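Local structure of Sts-2 protein (3D4I) at residues P212-P217 against W248-P253; I7-I12 against F238-R243; L13-G18 against I196-S201; I125-K130 against H202-D207. The protein shows acid-dependent phosphatase activity through this histidine-phosphatase domain and, as a whole, probably interferes with CBL-mediated down-regulation of receptor tyrosine kinases. All coordinates share one frame; numbering follows the deposited sequence.

Interaction 1 of 4, residues P212-P217 against W248-P253; sequences PLLGLP and WDLVNP
L213 O and W248 N are joined through a single water, which donates to the carbonyl oxygen L213 O at 2.8 Å and accepts from the strand amide W248 N at 2.9 Å. No direct hydrogen bond crosses between 212-217 and 248-253, so the rest of the contact is apolar. The indole of W248 turns one face to L213: L213 CB sits over the face of its five-membered ring, 4.3 Å from the centroid and 21° off the normal, a CH-pi contact. L213 CD1 covers the same ring system nearer the rim. L213 O also comes within 3.4 Å of W248 CD1. Helix 211-214 stops here: G215, with positive phi, closes it in a Schellman motif, and the edge strand 248-251 of the histidine-phosphatase sheet passes beside its last turn. L214 supplies two separate branches. Its CD2 lies against the strand backbone, with L214 CD2 3.5 Å from W248 O, while its CD1 meets the side chain of L250 at 3.8 Å (L214 CD1 to L250 CG), the two side chains crossing at about a right angle. L213 and W248 share I12 and I187 as further apolar neighbours. L250 of the strand packs on W268 of the second subunit, and N252, just past the strand, makes weak hydrogen bonds from OD1 to W268 and R269 of that subunit.

Interaction 2 of 4, residues I7-I12 against F238-R243; sequences ISRRGI and FCEENR
I12 and C239 form the tight end of this contact, an antiparallel hydrogen-bonded pair in which I12 N reaches C239 O at 2.9 Å and C239 N returns to I12 O. One residue along, G11 faces E240 in a non-hydrogen-bonded pair, and a third bond, E241 N to R10 O at 2.9 Å, closes the register. With no side chain on G11, the ring of F238 comes close to the backbone, F238 CE1 lying 3.9 Å from G11 CA and F238 CD1 3.3 Å from I12 O.

Toward R9 and N242 the pairing gives way to side chains and waters. R9 runs its aliphatic part past the strand carbonyl, R9 CG 3.4 Å from E241 O, and brings NH1 to within 3.6 Å of N242 CB. One water links R9 NH1, by a weak bond, to E240 O; another bridges R10 N and E241 O. E241 OE1 touches R10 CB but takes its short salt bridge from R243 NH2, at 2.6 Å, whereas R10 NH1 turns to I187 O. At this looser end R9, N242 and R243 are partly exposed to solvent, while R10 and E241 stay buried.

G11 also bonds across to strand 196-201, and strand 248-251 pairs with the far edge of 236-241, while helix 172-187 covers I12 through M183 and I187.

Interaction 3 of 4, residues L13-G18 against I196-S201; sequences LVIRHG and ITLIVS. Unlike the reference sequence in segment 13-18: I15 (reference Val).
L13 and L198 lie side by side and point the same way, their CD2 atoms 4.0 Å apart, in the apolar middle of this parallel strand pair. I196 CG2 touches L13 CB at 3.8 Å, and I15 CD1 reaches the same L198 methyl from two residues along, on the same face. V14 and I199 occupy the other face, meeting obliquely through V14 CG2 and I199 CB.

Between these faces the backbones are stitched by alternating bonds: L13 N to T197 O, I199 N to L13 O, I15 N to I199 O and S201 N to I15 O. A last bond, H17 N to S201 O at 3.0 Å, is more bent (140°), at the point where the strand gives way to loop.

The polar edge begins there. H17 ND1 donates to G18 O at 2.8 Å, the oxygen lying in the ring plane, a bond that fixes the rotation of the imidazole. H17 CE1 stands over one face of the R16 guanidinium toward its rim. R16 NH1 donates to H17 O at 3.2 Å, and R16 NE is bonded to S203 OG. R16-H17-G18 matches the RHG signature of histidine phosphatases, in which the histidine is the phosphorylated nucleophile, consistent with such a role for H17.

Strands 89-94 and 236-241 flank the pair in the sheet, and helix 98-111 packs on L198, V200 and H17 through I107, T103 and R99.

Interaction 4 of 4, residues I125-K130 against H202-D207; sequences IFEWMK and HSSALD
E127 lays its CB squarely over one face of the H202 imidazole, 3.7 Å from the ring centroid and only 4° off the normal. The same CB also stands over the centre of the F126 ring. CG is anti to the backbone N, and the bend at chi2 (65°) swings CD toward the start of the 202-207 turn, where E127 CD lies 4.0 Å from H202 CB. The two carboxylate oxygens then part company. OE1 accepts from S204 OG at 2.7 Å, met from above the carboxylate plane, and from W128 N at 3.0 Å through its anti lone pair. This double grip limits the carboxylate's freedom to turn. OE2 touches H202 CB and accepts from two waters: one, 2.6 Å from E127 OE2, also accepts from S204 N, while the other lies 2.8 Å from H202 ND1.

Around the rest of the imidazole, I125 O lies in the ring plane at its edge, 3.6 Å from H202 CD2, and NE2 is fixed by a hydrogen bond to S95 OG. The F126 ring passes close by, nearly perpendicular to it. A third water, which donates to F126 O and S204 OG, ties the loop to the turn.

H202 lies just beyond strand 196-201. Its placement is consistent with the second histidine of the 2H phosphatase active site, alongside H17, and a glutamate beside these histidines recurs in this family as the probable proton donor, consistent with such a role for E127.

Overall arrangement
Interactions 1, 2 and 3 follow neighbouring strands of one mixed sheet: 196-201, 11-16, 236-241 and 248-251 lie side by side in that order. Interactions 2 and 3 share strand 11-16, their centres about 15 Å apart; along the chain, interactions 3 and 4 cross each other and both are nested in the loop closed by interaction 2. Interaction 1, its centre about 10 Å from that of interaction 2, adds the edge strand, which bonds to 236-241, and the helix 211-214 beside it. Interactions 3 and 4, centres about 12 Å apart, meet where strand 196-201 ends and I125 O bonds S201 OG. The sheet thus brings residues distant in sequence together at the probable active site.

Interaction 1 of 4, residues P212-P217 against W248-P253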
# COMPACT_ATOMS: atom_id res chain seq x y z
N PRO A 212 -10.81 -19.28 22.97
CA PRO A 212 -12.05 -20.01 23.29
C PRO A 212 -12.34 -21.17 22.33
O PRO A 212 -12.84 -22.20 22.78
CB PRO A 212 -13.15 -18.94 23.17
CG PRO A 212 -12.45 -17.65 23.33
CD PRO A 212 -11.09 -17.85 22.70
N LEU A 213 -12.01 -21.01 21.04
CA LEU A 213 -12.21 -22.09 20.06
C LEU A 213 -11.29 -23.25 20.35
O LEU A 213 -11.66 -24.41 20.21
CB LEU A 213 -11.93 -21.61 18.63
CG LEU A 213 -12.74 -20.46 18.04
CD1 LEU A 213 -12.37 -20.27 16.56
CD2 LEU A 213 -14.22 -20.69 18.20
N LEU A 214 -10.07 -22.92 20.74
CA LEU A 214 -9.03 -23.91 21.00
C LEU A 214 -9.20 -24.57 22.37
O LEU A 214 -8.49 -25.51 22.70
CB LEU A 214 -7.63 -23.27 20.87
CG LEU A 214 -7.34 -22.54 19.55
CD1 LEU A 214 -6.06 -21.68 19.67
CD2 LEU A 214 -7.25 -23.49 18.37
N GLY A 215 -10.15 -24.07 23.15
CA GLY A 215 -10.42 -24.61 24.49
C GLY A 215 -9.35 -24.25 25.49
O GLY A 215 -9.12 -24.99 26.43
N LEU A 216 -8.70 -23.09 25.28
CA LEU A 216 -7.63 -22.62 26.16
C LEU A 216 -8.13 -21.54 27.13
O LEU A 216 -9.04 -20.78 26.80
CB LEU A 216 -6.46 -22.08 25.32
CG LEU A 216 -5.80 -23.02 24.29
CD1 LEU A 216 -4.72 -22.32 23.48
CD2 LEU A 216 -5.23 -24.26 24.96
N PRO A 217 -7.54 -21.47 28.33
CA PRO A 217 -7.99 -20.42 29.23
C PRO A 217 -7.43 -19.05 28.77
O PRO A 217 -6.48 -19.01 28.00
CB PRO A 217 -7.39 -20.84 30.57
CG PRO A 217 -6.12 -21.53 30.20
CD PRO A 217 -6.46 -22.27 28.92
N TRP A 248 -10.91 -27.60 17.55
CA TRP A 248 -10.26 -26.64 16.64
C TRP A 248 -8.77 -26.63 16.89
O TRP A 248 -8.36 -26.74 18.03
CB TRP A 248 -10.80 -25.22 16.88
CG TRP A 248 -12.25 -25.05 16.58
CD1 TRP A 248 -13.30 -25.42 17.36
CD2 TRP A 248 -12.81 -24.43 15.43
NE1 TRP A 248 -14.49 -25.09 16.75
CE2 TRP A 248 -14.22 -24.47 15.56
CE3 TRP A 248 -12.25 -23.82 14.28
CZ2 TRP A 248 -15.08 -23.94 14.60
CZ3 TRP A 248 -13.11 -23.30 13.32
CH2 TRP A 248 -14.51 -23.36 13.48
N ASP A 249 -7.99 -26.47 15.82
CA ASP A 249 -6.53 -26.39 15.88
C ASP A 249 -6.08 -25.12 15.15
O ASP A 249 -6.69 -24.77 14.14
CB ASP A 249 -5.87 -27.56 15.14
CG ASP A 249 -6.15 -28.91 15.77
OD1 ASP A 249 -5.78 -29.14 16.94
OD2 ASP A 249 -6.73 -29.76 15.06
N LEU A 250 -5.03 -24.49 15.65
CA LEU A 250 -4.31 -23.45 14.92
C LEU A 250 -3.57 -23.99 13.70
O LEU A 250 -2.83 -24.99 13.77
CB LEU A 250 -3.29 -22.81 15.82
CG LEU A 250 -3.68 -21.66 16.72
CD1 LEU A 250 -2.53 -21.43 17.64
CD2 LEU A 250 -3.96 -20.43 15.86
N VAL A 251 -3.71 -23.28 12.59
CA VAL A 251 -3.27 -23.74 11.29
C VAL A 251 -2.57 -22.54 10.64
O VAL A 251 -2.89 -21.40 11.00
CB VAL A 251 -4.51 -24.26 10.46
CG1 VAL A 251 -4.21 -24.44 9.00
CG2 VAL A 251 -5.05 -25.59 11.04
N ASN A 252 -1.60 -22.78 9.75
CA ASN A 252 -1.03 -21.70 8.96
C ASN A 252 -2.16 -20.97 8.23
O ASN A 252 -2.99 -21.62 7.60
CB ASN A 252 -0.05 -22.23 7.90
CG ASN A 252 1.28 -22.74 8.47
OD1 ASN A 252 1.74 -22.30 9.53
ND2 ASN A 252 1.90 -23.68 7.75
N PRO A 253 -2.22 -19.61 8.32
CA PRO A 253 -3.21 -18.89 7.48
C PRO A 253 -3.08 -19.24 5.99
O PRO A 253 -1.98 -19.56 5.54
CB PRO A 253 -2.88 -17.41 7.74
CG PRO A 253 -2.28 -17.40 9.13
CD PRO A 253 -1.46 -18.69 9.18
O HOH W 1 -11.23 -27.14 20.38

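Interaction 2 of 4, residues I7-I12 against F238-R243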
# COMPACT_ATOMS: atom_id res chain seq x y z
N ILE A 7 -11.82 -34.77 3.75
CA ILE A 7 -13.00 -33.92 3.94
C ILE A 7 -12.58 -32.48 4.26
O ILE A 7 -11.62 -32.25 5.00
CB ILE A 7 -13.96 -34.48 5.03
CG1 ILE A 7 -13.20 -34.80 6.32
CG2 ILE A 7 -14.70 -35.73 4.51
CD1 ILE A 7 -14.08 -34.94 7.55
N SER A 8 -13.29 -31.51 3.68
CA SER A 8 -12.96 -30.10 3.90
C SER A 8 -13.28 -29.72 5.34
O SER A 8 -14.16 -30.32 5.97
CB SER A 8 -13.71 -29.21 2.90
OG SER A 8 -15.07 -29.56 2.85
N ARG A 9 -12.55 -28.73 5.87
CA ARG A 9 -12.69 -28.36 7.27
C ARG A 9 -13.15 -26.92 7.39
O ARG A 9 -12.67 -26.04 6.66
CB ARG A 9 -11.37 -28.54 8.02
CG ARG A 9 -11.03 -30.00 8.28
CD ARG A 9 -9.58 -30.19 8.72
NE ARG A 9 -9.28 -31.62 8.85
CZ ARG A 9 -8.99 -32.24 10.00
NH1 ARG A 9 -8.92 -31.57 11.14
NH2 ARG A 9 -8.75 -33.55 9.99
N ARG A 10 -14.10 -26.71 8.29
CA ARG A 10 -14.53 -25.38 8.66
C ARG A 10 -13.35 -24.53 9.17
O ARG A 10 -12.54 -25.00 9.98
CB ARG A 10 -15.59 -25.48 9.76
CG ARG A 10 -16.53 -24.32 9.73
CD ARG A 10 -17.55 -24.40 10.80
NE ARG A 10 -18.28 -23.14 10.82
CZ ARG A 10 -19.20 -22.81 11.73
NH1 ARG A 10 -19.49 -23.64 12.71
NH2 ARG A 10 -19.80 -21.62 11.64
N GLY A 11 -13.27 -23.28 8.72
CA GLY A 11 -12.19 -22.39 9.15
C GLY A 11 -12.68 -21.08 9.74
O GLY A 11 -13.75 -20.58 9.37
N ILE A 12 -11.90 -20.54 10.67
CA ILE A 12 -12.14 -19.21 11.24
C ILE A 12 -10.83 -18.43 11.08
O ILE A 12 -9.79 -18.86 11.57
CB ILE A 12 -12.53 -19.28 12.73
CG1 ILE A 12 -14.00 -19.70 12.88
CG2 ILE A 12 -12.27 -17.92 13.45
CD1 ILE A 12 -14.96 -18.54 12.75
N PHE A 238 -5.41 -18.28 12.12
CA PHE A 238 -6.34 -19.20 11.44
C PHE A 238 -6.59 -20.45 12.30
O PHE A 238 -5.62 -21.11 12.75
CB PHE A 238 -5.75 -19.59 10.08
CG PHE A 238 -6.69 -20.35 9.18
CD1 PHE A 238 -8.01 -19.93 9.01
CD2 PHE A 238 -6.24 -21.46 8.47
CE1 PHE A 238 -8.89 -20.63 8.17
CE2 PHE A 238 -7.10 -22.16 7.61
CZ PHE A 238 -8.43 -21.74 7.46
N CYS A 239 -7.86 -20.78 12.53
CA CYS A 239 -8.20 -22.05 13.23
C CYS A 239 -9.07 -22.91 12.34
O CYS A 239 -9.94 -22.37 11.67
CB CYS A 239 -8.95 -21.78 14.52
SG CYS A 239 -7.98 -20.82 15.68
N GLU A 240 -8.82 -24.23 12.32
CA GLU A 240 -9.69 -25.16 11.61
C GLU A 240 -10.32 -26.19 12.55
O GLU A 240 -9.68 -26.63 13.50
CB GLU A 240 -8.93 -25.91 10.52
CG GLU A 240 -8.58 -25.06 9.32
CD GLU A 240 -7.97 -25.88 8.22
OE1 GLU A 240 -7.25 -26.84 8.54
OE2 GLU A 240 -8.21 -25.57 7.03
N GLU A 241 -11.55 -26.56 12.23
CA GLU A 241 -12.32 -27.53 13.02
C GLU A 241 -12.22 -28.94 12.45
O GLU A 241 -12.44 -29.15 11.25
CB GLU A 241 -13.79 -27.11 13.08
CG GLU A 241 -14.67 -27.93 14.04
CD GLU A 241 -16.14 -27.75 13.74
OE1 GLU A 241 -16.50 -27.81 12.55
OE2 GLU A 241 -16.94 -27.57 14.69
N ASN A 242 -11.87 -29.90 13.31
CA ASN A 242 -12.06 -31.32 12.99
C ASN A 242 -13.54 -31.67 13.22
O ASN A 242 -14.03 -31.59 14.35
CB ASN A 242 -11.15 -32.18 13.90
CG ASN A 242 -11.23 -33.67 13.59
OD1 ASN A 242 -12.30 -34.20 13.27
ND2 ASN A 242 -10.11 -34.37 13.72
N ARG A 243 -14.25 -32.03 12.15
CA ARG A 243 -15.70 -32.31 12.21
C ARG A 243 -16.04 -33.59 12.99
O ARG A 243 -17.16 -33.73 13.51
CB ARG A 243 -16.30 -32.34 10.79
CG ARG A 243 -17.70 -33.00 10.62
CD ARG A 243 -18.91 -32.16 11.11
NE ARG A 243 -18.81 -30.74 10.79
CZ ARG A 243 -18.70 -29.76 11.68
NH1 ARG A 243 -18.72 -30.02 12.99
NH2 ARG A 243 -18.62 -28.50 11.27
O HOH W 2 -8.35 -29.25 12.67
O HOH W 3 -14.86 -29.09 9.96

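Interaction 3 of 4, residues L13-G18 against I196-S201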
# COMPACT_ATOMS: atom_id res chain seq x y z
N LEU A 13 -10.89 -17.32 10.34
CA LEU A 13 -9.69 -16.56 9.98
C LEU A 13 -9.87 -15.17 10.57
O LEU A 13 -10.72 -14.39 10.11
CB LEU A 13 -9.50 -16.50 8.46
CG LEU A 13 -8.25 -15.73 7.96
CD1 LEU A 13 -6.95 -16.36 8.48
CD2 LEU A 13 -8.28 -15.71 6.42
N VAL A 14 -9.10 -14.90 11.61
CA VAL A 14 -9.21 -13.66 12.34
C VAL A 14 -8.17 -12.75 11.74
O VAL A 14 -7.01 -13.16 11.59
CB VAL A 14 -8.95 -13.83 13.84
CG1 VAL A 14 -9.14 -12.48 14.56
CG2 VAL A 14 -9.92 -14.88 14.44
N ILE A 15 -8.61 -11.55 11.37
CA ILE A 15 -7.84 -10.61 10.56
C ILE A 15 -7.87 -9.23 11.22
O ILE A 15 -8.97 -8.67 11.47
CB ILE A 15 -8.44 -10.51 9.12
CG1 ILE A 15 -8.45 -11.90 8.44
CG2 ILE A 15 -7.60 -9.56 8.22
CD1 ILE A 15 -9.20 -11.95 7.14
N ARG A 16 -6.69 -8.65 11.44
CA ARG A 16 -6.59 -7.29 11.95
C ARG A 16 -6.86 -6.27 10.84
O ARG A 16 -6.49 -6.45 9.68
CB ARG A 16 -5.23 -7.03 12.61
CG ARG A 16 -5.23 -5.75 13.48
CD ARG A 16 -3.85 -5.07 13.30
NE ARG A 16 -3.59 -3.91 14.16
CZ ARG A 16 -3.40 -2.68 13.72
NH1 ARG A 16 -3.47 -2.39 12.39
NH2 ARG A 16 -3.15 -1.72 14.62
N HIS A 17 -7.54 -5.19 11.21
CA HIS A 17 -7.83 -4.13 10.27
C HIS A 17 -6.53 -3.56 9.67
O HIS A 17 -5.45 -3.69 10.25
CB HIS A 17 -8.65 -3.02 10.97
CG HIS A 17 -7.96 -2.42 12.16
ND1 HIS A 17 -6.90 -1.54 12.06
CD2 HIS A 17 -8.18 -2.58 13.49
CE1 HIS A 17 -6.51 -1.18 13.27
NE2 HIS A 17 -7.27 -1.80 14.16
N GLY A 18 -6.65 -2.89 8.54
CA GLY A 18 -5.53 -2.17 7.93
C GLY A 18 -5.10 -0.92 8.67
O GLY A 18 -5.69 -0.54 9.71
N ILE A 196 -14.60 -20.97 5.07
CA ILE A 196 -13.97 -20.06 6.02
C ILE A 196 -14.86 -18.87 6.37
O ILE A 196 -15.40 -18.21 5.49
CB ILE A 196 -12.61 -19.54 5.47
CG1 ILE A 196 -11.68 -20.72 5.12
CG2 ILE A 196 -11.94 -18.54 6.46
CD1 ILE A 196 -10.34 -20.28 4.50
N THR A 197 -14.98 -18.61 7.66
CA THR A 197 -15.60 -17.40 8.16
C THR A 197 -14.52 -16.37 8.51
O THR A 197 -13.58 -16.67 9.25
CB THR A 197 -16.44 -17.69 9.43
OG1 THR A 197 -17.51 -18.58 9.08
CG2 THR A 197 -17.02 -16.39 10.03
N LEU A 198 -14.67 -15.15 8.00
CA LEU A 198 -13.72 -14.07 8.36
C LEU A 198 -14.20 -13.32 9.60
O LEU A 198 -15.38 -13.02 9.71
CB LEU A 198 -13.51 -13.12 7.18
CG LEU A 198 -13.22 -13.70 5.77
CD1 LEU A 198 -12.96 -12.56 4.78
CD2 LEU A 198 -12.04 -14.64 5.77
N ILE A 199 -13.28 -13.05 10.52
CA ILE A 199 -13.54 -12.27 11.71
C ILE A 199 -12.61 -11.06 11.59
O ILE A 199 -11.43 -11.16 11.87
CB ILE A 199 -13.22 -13.07 13.03
CG1 ILE A 199 -14.00 -14.41 13.12
CG2 ILE A 199 -13.42 -12.20 14.27
CD1 ILE A 199 -15.50 -14.30 13.09
N VAL A 200 -13.16 -9.93 11.15
CA VAL A 200 -12.33 -8.76 10.85
C VAL A 200 -12.43 -7.81 12.02
O VAL A 200 -13.49 -7.23 12.28
CB VAL A 200 -12.80 -8.04 9.57
CG1 VAL A 200 -11.84 -6.85 9.26
CG2 VAL A 200 -12.86 -9.02 8.38
N SER A 201 -11.32 -7.67 12.74
CA SER A 201 -11.38 -7.09 14.08
C SER A 201 -10.05 -6.42 14.41
O SER A 201 -9.37 -5.90 13.51
CB SER A 201 -11.77 -8.19 15.09
OG SER A 201 -11.96 -7.67 16.40

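Interaction 4 of 4, residues I125-K130 against H202-D207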
# COMPACT_ATOMS: atom_id res chain seq x y z
N ILE A 125 -17.15 -8.44 19.10
CA ILE A 125 -15.73 -8.53 18.73
C ILE A 125 -15.07 -7.15 18.58
O ILE A 125 -14.01 -7.03 17.97
CB ILE A 125 -15.47 -9.44 17.45
CG1 ILE A 125 -16.10 -8.83 16.18
CG2 ILE A 125 -15.93 -10.89 17.74
CD1 ILE A 125 -15.95 -9.67 14.86
N PHE A 126 -15.72 -6.12 19.14
CA PHE A 126 -15.10 -4.80 19.24
C PHE A 126 -13.88 -4.86 20.16
O PHE A 126 -13.69 -5.84 20.90
CB PHE A 126 -16.11 -3.78 19.75
CG PHE A 126 -15.59 -2.36 19.77
CD1 PHE A 126 -15.27 -1.70 18.58
CD2 PHE A 126 -15.46 -1.69 20.97
CE1 PHE A 126 -14.79 -0.40 18.60
CE2 PHE A 126 -14.99 -0.38 21.00
CZ PHE A 126 -14.67 0.27 19.81
N GLU A 127 -13.04 -3.83 20.09
CA GLU A 127 -11.87 -3.71 20.96
C GLU A 127 -12.27 -3.73 22.44
O GLU A 127 -13.39 -3.35 22.79
CB GLU A 127 -11.14 -2.38 20.60
CG GLU A 127 -9.86 -2.09 21.37
CD GLU A 127 -8.77 -3.10 21.07
OE1 GLU A 127 -8.75 -4.14 21.74
OE2 GLU A 127 -7.94 -2.85 20.16
N TRP A 128 -11.37 -4.18 23.30
CA TRP A 128 -11.54 -4.04 24.75
C TRP A 128 -11.77 -2.57 25.09
O TRP A 128 -10.97 -1.73 24.68
CB TRP A 128 -10.28 -4.55 25.47
CG TRP A 128 -10.32 -4.55 27.01
CD1 TRP A 128 -11.41 -4.46 27.82
CD2 TRP A 128 -9.19 -4.72 27.88
NE1 TRP A 128 -11.03 -4.53 29.15
CE2 TRP A 128 -9.67 -4.69 29.21
CE3 TRP A 128 -7.81 -4.87 27.66
CZ2 TRP A 128 -8.82 -4.79 30.32
CZ3 TRP A 128 -6.96 -4.99 28.79
CH2 TRP A 128 -7.47 -4.95 30.08
N MET A 129 -12.84 -2.27 25.83
CA MET A 129 -13.26 -0.87 26.09
C MET A 129 -12.23 -0.06 26.86
O MET A 129 -12.20 1.16 26.76
CB MET A 129 -14.62 -0.82 26.82
CG MET A 129 -15.78 -1.40 26.01
SD MET A 129 -16.20 -0.35 24.60
CE MET A 129 -16.91 1.05 25.50
N LYS A 130 -11.41 -0.76 27.64
CA LYS A 130 -10.25 -0.20 28.31
C LYS A 130 -9.38 0.63 27.37
O LYS A 130 -8.77 1.61 27.81
CB LYS A 130 -9.41 -1.35 28.88
CG LYS A 130 -8.11 -0.96 29.59
CD LYS A 130 -8.38 -0.40 30.97
CE LYS A 130 -8.74 -1.50 31.96
NZ LYS A 130 -9.03 -0.92 33.31
N HIS A 202 -9.70 -6.45 15.69
CA HIS A 202 -8.61 -5.70 16.29
C HIS A 202 -7.48 -6.65 16.64
O HIS A 202 -7.68 -7.86 16.63
CB HIS A 202 -9.12 -5.02 17.57
CG HIS A 202 -10.32 -4.15 17.33
ND1 HIS A 202 -10.20 -2.82 16.95
CD2 HIS A 202 -11.64 -4.43 17.31
CE1 HIS A 202 -11.42 -2.32 16.77
NE2 HIS A 202 -12.30 -3.28 16.96
N SER A 203 -6.30 -6.12 16.95
CA SER A 203 -5.15 -6.97 17.30
C SER A 203 -5.52 -7.89 18.46
O SER A 203 -5.20 -9.07 18.44
CB SER A 203 -3.95 -6.11 17.67
OG SER A 203 -3.43 -5.47 16.51
N SER A 204 -6.22 -7.35 19.45
CA SER A 204 -6.67 -8.16 20.60
C SER A 204 -7.43 -9.44 20.23
O SER A 204 -7.31 -10.48 20.92
CB SER A 204 -7.56 -7.30 21.50
OG SER A 204 -8.49 -6.59 20.72
N ALA A 205 -8.24 -9.36 19.17
CA ALA A 205 -9.10 -10.46 18.77
C ALA A 205 -8.32 -11.69 18.27
O ALA A 205 -8.85 -12.81 18.32
CB ALA A 205 -10.11 -10.01 17.71
N LEU A 206 -7.10 -11.50 17.76
CA LEU A 206 -6.32 -12.65 17.29
C LEU A 206 -6.06 -13.63 18.44
O LEU A 206 -5.89 -14.82 18.20
CB LEU A 206 -5.03 -12.27 16.57
CG LEU A 206 -5.16 -11.97 15.06
CD1 LEU A 206 -5.71 -10.59 14.84
CD2 LEU A 206 -3.82 -12.11 14.35
N ASP A 207 -6.05 -13.11 19.66
CA ASP A 207 -5.94 -13.93 20.87
C ASP A 207 -7.33 -14.28 21.46
O ASP A 207 -7.68 -15.45 21.66
CB ASP A 207 -5.06 -13.25 21.94
CG ASP A 207 -4.70 -14.19 23.09
OD1 ASP A 207 -4.06 -15.22 22.83
OD2 ASP A 207 -5.02 -13.89 24.26
O HOH W 4 -11.23 -7.49 20.24
O HOH W 5 -5.91 -4.43 20.06
O HOH W 6 -7.88 -1.39 17.61